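Local coordinates for putative NAD(P)H nitroreductase MhqN (Bacillus subtilis, PDB 3BEM), which is a putative FMN-dependent NAD(P)H nitroreductase that works as a homodimer and may contribute to the breakdown of aromatic compounds, at residues 27-32 / 191-196; 91-96 / 184-189. The protein carries 3 engineered substitutions. One frame throughout, in Å; residues are numbered along the deposited sequence. Where two conformers were deposited one is given.

Contact 1 of 2, residues 27-32 / 191-196; sequences SNFLSG and MITIGK
Thr193, facing the loop from the end of strand 186-195, is the first residue of the strand to meet segment 27-32. Its OG1 sits in the crowded position between the backbone N and the carbonyl carbon (chi1 43°), which brings it to the edge of the Phe29 ring, near the ring plane and 3.2 Å from CE2. Thr193 CB also approaches Phe29 CE2, at 3.4 Å. The hydroxyl also makes a weak hydrogen bond to Cys166 O on the neighbouring strand.

Ile194 points its side chain away from segment 27-32, where it touches Ile35, and offers its backbone instead, with its carbonyl oxygen over one face of the Phe29 ring. At Gly195 no side chain intervenes, so the ring lies directly against the main chain, with CE1 3.4 Å from Gly195 N and CD1 3.6 Å from Gly195 CA.

In the nitroreductase fold of this protein the loop follows the FMN-binding residues Arg23, Arg24 and Ser25, and Phe29 inserts between the strand and helix 82-85, where it touches Lys82, another FMN-binding residue. With Phe29 CG anti to the carbonyl carbon (chi1 -63°), the ring reaches obliquely across the main chain of Thr193 to Gly195.

Lys196 changes the chemistry from ring packing to backbone pairing. Its carbonyl oxygen receives Leu30 N at 2.8 Å, almost straight along the C=O axis (173°), while Phe29 CA-H makes a longer contact with the same oxygen. Lys196 N donates to a water at 2.9 Å, which in turn donates to Leu30 O at 2.7 Å, so the two residues are joined once directly and once through water. The lysine side chain leads away to a cation-pi contact with Trp163, while the following Glu197 accepts the backbone N-H groups of Ser27 and Asn28.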
# COMPACT_ATOMS: atom_id res chain seq x y z
N SER B 27 -16.49 -0.69 11.04
CA SER B 27 -16.79 0.39 11.99
C SER B 27 -16.95 -0.12 13.42
O SER B 27 -16.76 0.65 14.36
CB SER B 27 -18.02 1.21 11.57
OG SER B 27 -19.14 0.38 11.45
N ASN B 28 -17.30 -1.40 13.56
CA ASN B 28 -17.49 -2.05 14.85
C ASN B 28 -16.85 -3.40 14.76
O ASN B 28 -16.59 -3.89 13.66
CB ASN B 28 -19.00 -2.23 15.16
CG ASN B 28 -19.74 -3.18 14.17
OD1 ASN B 28 -19.87 -4.43 14.40
ND2 ASN B 28 -20.29 -2.60 13.10
N PHE B 29 -16.59 -4.02 15.92
CA PHE B 29 -16.29 -5.44 15.97
C PHE B 29 -17.15 -6.09 17.06
O PHE B 29 -17.54 -5.43 18.02
CB PHE B 29 -14.81 -5.68 16.27
CG PHE B 29 -13.90 -5.17 15.23
CD1 PHE B 29 -13.78 -5.87 14.04
CD2 PHE B 29 -13.13 -4.04 15.42
CE1 PHE B 29 -12.91 -5.45 13.04
CE2 PHE B 29 -12.33 -3.55 14.46
CZ PHE B 29 -12.16 -4.29 13.25
N LEU B 30 -17.39 -7.39 16.87
CA LEU B 30 -18.13 -8.25 17.77
C LEU B 30 -17.23 -9.07 18.71
O LEU B 30 -16.16 -9.51 18.35
CB LEU B 30 -19.01 -9.23 16.99
CG LEU B 30 -20.17 -8.63 16.17
CD1 LEU B 30 -20.76 -9.72 15.27
CD2 LEU B 30 -21.25 -8.04 17.07
N SER B 31 -17.73 -9.27 19.94
CA SER B 31 -17.04 -10.12 20.93
C SER B 31 -17.28 -11.57 20.58
O SER B 31 -18.22 -11.87 19.82
CB SER B 31 -17.52 -9.77 22.37
OG SER B 31 -17.21 -8.37 22.65
N GLY B 32 -16.39 -12.44 21.08
CA GLY B 32 -16.52 -13.88 20.90
C GLY B 32 -15.90 -14.43 19.65
O GLY B 32 -16.20 -15.58 19.26
N MSE B 191 -2.22 1.75 11.98
CA MSE B 191 -2.80 0.78 12.88
C MSE B 191 -3.87 0.01 12.08
O MSE B 191 -4.54 0.58 11.24
CB MSE B 191 -3.38 1.53 14.08
CG MSE B 191 -4.06 0.69 15.09
SE MSE B 191 -4.76 1.91 16.52
CE MSE B 191 -3.03 2.52 17.06
N ILE B 192 -4.00 -1.28 12.32
CA ILE B 192 -5.06 -2.07 11.71
C ILE B 192 -5.72 -2.88 12.78
O ILE B 192 -5.04 -3.69 13.43
CB ILE B 192 -4.54 -3.03 10.62
CG1 ILE B 192 -3.77 -2.22 9.53
CG2 ILE B 192 -5.71 -3.81 9.99
CD1 ILE B 192 -3.02 -3.12 8.51
N THR B 193 -7.02 -2.69 12.93
CA THR B 193 -7.80 -3.60 13.77
C THR B 193 -8.31 -4.73 12.92
O THR B 193 -8.63 -4.56 11.74
CB THR B 193 -8.96 -2.91 14.50
OG1 THR B 193 -9.64 -2.01 13.64
CG2 THR B 193 -8.46 -2.17 15.70
N ILE B 194 -8.44 -5.92 13.54
CA ILE B 194 -8.96 -7.09 12.87
C ILE B 194 -9.98 -7.76 13.79
O ILE B 194 -9.84 -7.76 15.01
CB ILE B 194 -7.81 -8.06 12.45
CG1 ILE B 194 -8.38 -9.22 11.63
CG2 ILE B 194 -7.02 -8.57 13.71
CD1 ILE B 194 -7.31 -10.04 10.96
N GLY B 195 -11.04 -8.33 13.20
CA GLY B 195 -12.07 -8.98 13.94
C GLY B 195 -13.21 -9.36 13.06
O GLY B 195 -13.02 -9.54 11.87
N LYS B 196 -14.40 -9.51 13.66
CA LYS B 196 -15.62 -9.85 12.91
C LYS B 196 -16.60 -8.70 13.14
O LYS B 196 -16.92 -8.36 14.30
CB LYS B 196 -16.22 -11.16 13.37
CG LYS B 196 -15.30 -12.40 13.20
CD LYS B 196 -14.92 -12.74 11.75
CE LYS B 196 -14.04 -14.05 11.69
NZ LYS B 196 -14.75 -15.31 11.93
O HOH W 1 -14.17 -9.27 16.52

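Contact 2 of 2, residues 91-96 / 184-189; sequences LVLGDK and DQFEVV
Strands 88-95 and 186-195 are neighbours in the central antiparallel sheet of the nitroreductase fold, and their segments here run at 143° to each other. The backbone bonding centres on Gly94 and Glu187, a hydrogen-bonded pair whose two N-H...O bonds both measure 2.9 Å, N to O. Lys96 N to Gln185 O continues the pairing just outside the two strands. At the other end Val92 O accepts Val189 N at 2.8 Å, and Val92 also bonds to Met190; two residues thus face one, and the helical backbone angles of Val189 are consistent with a classic beta bulge.

Apolar contacts gather on the face carrying Leu93 and Val188, whose side chains lie alongside each other, Leu93 CD2 and Val188 CG2 3.8 Å apart. Phe186 crosses Leu93 at about a right angle and reaches Asp95, its CE1 3.8 Å from Asp95 CB. Helix 173-180 packs on this side against Leu91 and Val188. On the reverse face Val189 CG2 rests 3.6 Å from Gly94 N, under helix 136-161.

Polar side chains gather where strand 88-95 ends and strand 186-195 begins. The bent Lys96 chain carries NZ to a weak hydrogen bond with Asp184 O, and a water links NZ to Glu187 OE1, while OE2 forms a salt bridge with Arg140. Asp95 OD1, already bonded to Gln97 N, also receives Gln185 NE2 at 2.9 Å: the bond is nearly linear (177°) and lies in the amide plane, but meets the aspartate from 30° out of its carboxylate plane.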
# COMPACT_ATOMS: atom_id res chain seq x y z
N LEU B 91 0.11 -2.83 14.85
CA LEU B 91 0.83 -1.64 14.49
C LEU B 91 1.73 -1.99 13.35
O LEU B 91 2.55 -2.89 13.45
CB LEU B 91 1.59 -1.07 15.70
CG LEU B 91 0.70 -0.42 16.77
CD1 LEU B 91 -0.15 0.76 16.18
CD2 LEU B 91 -0.14 -1.51 17.54
N VAL B 92 1.55 -1.29 12.25
CA VAL B 92 2.34 -1.49 11.07
C VAL B 92 3.51 -0.50 11.12
O VAL B 92 3.32 0.71 11.05
CB VAL B 92 1.52 -1.29 9.78
CG1 VAL B 92 2.38 -1.70 8.55
CG2 VAL B 92 0.15 -2.07 9.84
N LEU B 93 4.72 -1.04 11.25
CA LEU B 93 5.93 -0.26 11.38
C LEU B 93 6.72 -0.30 10.08
O LEU B 93 6.74 -1.31 9.38
CB LEU B 93 6.83 -0.82 12.49
CG LEU B 93 6.18 -0.97 13.86
CD1 LEU B 93 7.19 -1.50 14.91
CD2 LEU B 93 5.50 0.39 14.29
N GLY B 94 7.39 0.81 9.78
CA GLY B 94 8.36 0.86 8.72
C GLY B 94 9.73 1.24 9.24
O GLY B 94 9.90 2.25 9.91
N ASP B 95 10.72 0.41 8.96
CA ASP B 95 12.10 0.70 9.37
C ASP B 95 12.73 1.81 8.53
O ASP B 95 13.02 1.61 7.35
CB ASP B 95 12.89 -0.56 9.25
CG ASP B 95 14.25 -0.50 9.87
OD1 ASP B 95 14.65 0.54 10.41
OD2 ASP B 95 14.92 -1.57 9.84
N LYS B 96 12.99 2.96 9.16
CA LYS B 96 13.67 4.07 8.53
C LYS B 96 15.14 3.77 8.23
O LYS B 96 15.77 4.46 7.42
CB LYS B 96 13.54 5.32 9.40
CG LYS B 96 12.12 5.86 9.48
CD LYS B 96 11.98 7.07 10.41
CE LYS B 96 12.16 6.74 11.85
NZ LYS B 96 11.86 7.93 12.73
N ASP B 184 13.14 4.02 18.06
CA ASP B 184 13.08 5.25 17.26
C ASP B 184 13.20 5.05 15.77
O ASP B 184 12.68 5.87 15.00
CB ASP B 184 14.16 6.27 17.67
CG ASP B 184 14.20 7.52 16.71
OD1 ASP B 184 13.22 8.32 16.68
OD2 ASP B 184 15.22 7.69 15.98
N GLN B 185 13.89 3.99 15.36
CA GLN B 185 14.13 3.80 13.95
C GLN B 185 12.86 3.39 13.18
O GLN B 185 12.88 3.40 11.99
CB GLN B 185 15.21 2.77 13.68
CG GLN B 185 14.82 1.37 13.96
CD GLN B 185 16.01 0.46 13.92
OE1 GLN B 185 16.65 0.23 14.94
NE2 GLN B 185 16.33 -0.07 12.73
N PHE B 186 11.80 3.02 13.89
CA PHE B 186 10.56 2.60 13.26
C PHE B 186 9.56 3.72 13.23
O PHE B 186 9.31 4.35 14.26
CB PHE B 186 9.97 1.42 14.00
CG PHE B 186 10.84 0.21 13.94
CD1 PHE B 186 10.88 -0.57 12.81
CD2 PHE B 186 11.62 -0.13 15.02
CE1 PHE B 186 11.74 -1.68 12.74
CE2 PHE B 186 12.46 -1.23 14.98
CZ PHE B 186 12.52 -2.00 13.85
N GLU B 187 9.04 3.99 12.04
CA GLU B 187 7.87 4.81 11.88
C GLU B 187 6.61 3.99 12.15
O GLU B 187 6.51 2.87 11.64
CB GLU B 187 7.88 5.37 10.47
CG GLU B 187 6.76 6.27 10.11
CD GLU B 187 6.89 7.67 10.63
OE1 GLU B 187 8.02 8.10 11.01
OE2 GLU B 187 5.80 8.32 10.71
N VAL B 188 5.66 4.51 12.94
CA VAL B 188 4.38 3.87 13.11
C VAL B 188 3.48 4.32 11.94
O VAL B 188 2.92 5.42 11.93
CB VAL B 188 3.70 4.14 14.46
CG1 VAL B 188 2.45 3.28 14.60
CG2 VAL B 188 4.63 3.86 15.64
N VAL B 189 3.44 3.50 10.90
CA VAL B 189 2.85 3.88 9.62
C VAL B 189 1.31 3.81 9.64
O VAL B 189 0.66 4.68 9.10
CB VAL B 189 3.44 3.05 8.49
CG1 VAL B 189 2.70 3.29 7.11
CG2 VAL B 189 5.02 3.24 8.44
O HOH W 2 9.42 8.88 12.94

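Overall arrangement
Both contacts use strand 186-195, contact 2 at its start and contact 1 at its end, with centres about 23 Å apart. Contact 2 joins two neighbouring strands by sheet bonds that are regular except at the bulge and grades from a buried interior to charged, water-linked side chains where one strand ends and the other begins. Contact 1 instead fastens an irregular loop to the strand through one buried aromatic ring and a single direct backbone bond; most of its touching residues are buried although it lies farther from the chain's centre. The two meet along the shared sheet, where Met191 CE packs 3.5 Å from Leu91 CD1 and Ile192 CD1 lies 3.6 Å from Val92 CG2.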